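Local structure of glucose 1-dehydrogenase (Haloferax mediterranei, 2B5W) at residues T155-A158 against L159-Y163. The protein catalyses the zinc-dependent oxidation of D-glucose and several other aldoses, using NADP(+) in preference to NAD(+) as electron acceptor, and works as a homodimer. The protein carries 1 engineered substitution. Sequence-based numbering, arbitrary orientation.
Sequences TEKA and LEHAY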
loop_
_atom_site.group_PDB
_atom_site.type_symbol
_atom_site.label_atom_id
_atom_site.label_comp_id
_atom_site.label_asym_id
_atom_site.label_seq_id
_atom_site.Cartn_x
_atom_site.Cartn_y
_atom_site.Cartn_z
ATOM N N THR A 155 -7.241 14.994 2.453
ATOM C CA THR A 155 -7.118 13.988 3.485
ATOM C C THR A 155 -8.203 12.939 3.401
ATOM O O THR A 155 -7.927 11.767 3.622
ATOM C CB THR A 155 -7.084 14.671 4.858
ATOM O OG1 THR A 155 -5.850 15.417 4.880
ATOM C CG2 THR A 155 -7.026 13.647 5.987
ATOM N N GLU A 156 -9.414 13.335 3.081
ATOM C CA GLU A 156 -10.482 12.345 2.972
ATOM C C GLU A 156 -10.098 11.297 1.913
ATOM O O GLU A 156 -10.338 10.110 2.116
ATOM C CB GLU A 156 -11.806 12.983 2.610
ATOM C CG GLU A 156 -12.396 13.942 3.621
ATOM C CD GLU A 156 -13.025 13.315 4.852
ATOM O OE1 GLU A 156 -13.037 12.065 5.006
ATOM O OE2 GLU A 156 -13.512 14.100 5.664
ATOM N N LYS A 157 -9.548 11.720 0.779
ATOM C CA LYS A 157 -9.156 10.745 -0.228
ATOM C C LYS A 157 -8.016 9.859 0.272
ATOM O O LYS A 157 -8.042 8.641 0.115
ATOM C CB LYS A 157 -8.730 11.408 -1.546
ATOM C CG LYS A 157 -8.193 10.373 -2.550
ATOM C CD LYS A 157 -7.694 10.938 -3.865
ATOM C CE LYS A 157 -6.863 9.884 -4.605
ATOM N NZ LYS A 157 -6.517 10.331 -5.954
ATOM N N ALA A 158 -6.984 10.467 0.865
ATOM C CA ALA A 158 -5.844 9.707 1.280
ATOM C C ALA A 158 -6.237 8.665 2.312
ATOM O O ALA A 158 -5.755 7.545 2.261
ATOM C CB ALA A 158 -4.720 10.626 1.805
ATOM N N LEU A 159 -7.088 9.039 3.267
ATOM C CA LEU A 159 -7.552 8.092 4.281
ATOM C C LEU A 159 -8.382 7.001 3.595
ATOM O O LEU A 159 -8.273 5.829 3.934
ATOM C CB LEU A 159 -8.369 8.786 5.377
ATOM C CG LEU A 159 -7.619 9.866 6.164
ATOM C CD1 LEU A 159 -8.480 10.473 7.238
ATOM C CD2 LEU A 159 -6.345 9.344 6.768
ATOM N N GLU A 160 -9.231 7.375 2.636
ATOM C CA GLU A 160 -10.025 6.346 1.937
ATOM C C GLU A 160 -9.113 5.252 1.347
ATOM O O GLU A 160 -9.370 4.046 1.517
ATOM C CB GLU A 160 -10.863 6.970 0.832
ATOM C CG GLU A 160 -11.878 5.995 0.237
ATOM C CD GLU A 160 -12.656 6.540 -0.950
ATOM O OE1 GLU A 160 -12.104 7.317 -1.756
ATOM O OE2 GLU A 160 -13.793 6.058 -1.132
ATOM N N HIS A 161 -8.076 5.659 0.630
ATOM C CA HIS A 161 -7.196 4.704 -0.022
ATOM C C HIS A 161 -6.287 3.961 0.956
ATOM O O HIS A 161 -6.113 2.761 0.851
ATOM C CB HIS A 161 -6.370 5.366 -1.119
ATOM C CG HIS A 161 -7.178 5.784 -2.294
ATOM N ND1 HIS A 161 -7.058 5.166 -3.525
ATOM C CD2 HIS A 161 -8.089 6.771 -2.458
ATOM C CE1 HIS A 161 -7.908 5.726 -4.375
ATOM N NE2 HIS A 161 -8.528 6.720 -3.760
ATOM N N ALA A 162 -5.742 4.655 1.943
ATOM C CA ALA A 162 -4.946 3.993 2.979
ATOM C C ALA A 162 -5.768 2.983 3.763
ATOM O O ALA A 162 -5.337 1.831 3.964
ATOM C CB ALA A 162 -4.337 5.057 3.893
ATOM N N TYR A 163 -6.985 3.329 4.149
ATOM C CA TYR A 163 -7.845 2.428 4.879
ATOM C C TYR A 163 -8.294 1.274 3.991
ATOM O O TYR A 163 -8.415 0.120 4.452
ATOM C CB TYR A 163 -9.038 3.164 5.472
ATOM C CG TYR A 163 -8.706 4.213 6.519
ATOM C CD1 TYR A 163 -7.424 4.346 7.046
ATOM C CD2 TYR A 163 -9.703 5.058 7.006
ATOM C CE1 TYR A 163 -7.161 5.311 8.012
ATOM C CE2 TYR A 163 -9.442 5.997 7.960
ATOM C CZ TYR A 163 -8.165 6.118 8.465
ATOM O OH TYR A 163 -7.916 7.089 9.446
#
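Two successive turns of helix 149-164 meet here, as four i-to-i+4 backbone bonds establish: Leu159, Glu160, His161 and Ala162 donate their N-H groups to the carbonyls of Thr155, Glu156, Lys157 and Ala158. The straightest runs from Leu159 N to Thr155 O (2.9 Å, 171° at the hydrogen). The side chains of this pair lie side by side and point the same way; Thr155 CG2, anti to the backbone N, comes 3.7 Å from Leu159 CD1. Thr155 OG1, beside the backbone N (chi1 -66°), bonds Tyr247 and Thr188. Two residues further along, Lys157 runs extended past the His161 imidazole, its CG 3.6 Å from CD2 and its CE 3.7 Å from NE2 of that ring. Lys157 O sits in the ring plane at the edge, 3.2 Å from His161 CD2. Replacing His161 by alanine would probably open a gap beside the Lys157 methylenes, leaving CG and CE without their ring neighbour. The ammonium of Lys157 salt-bridges Asp105 and bonds the carbonyl of Val302, an NADP(+)-binding residue. Around the helix, Thr155 packs on helix 183-194, Glu156 on helix 306-318, and Ala158, Leu159 and Ala162 on strand 243-248 of the Rossmann-type parallel sheet, while His161 touches Ala168 of the second subunit.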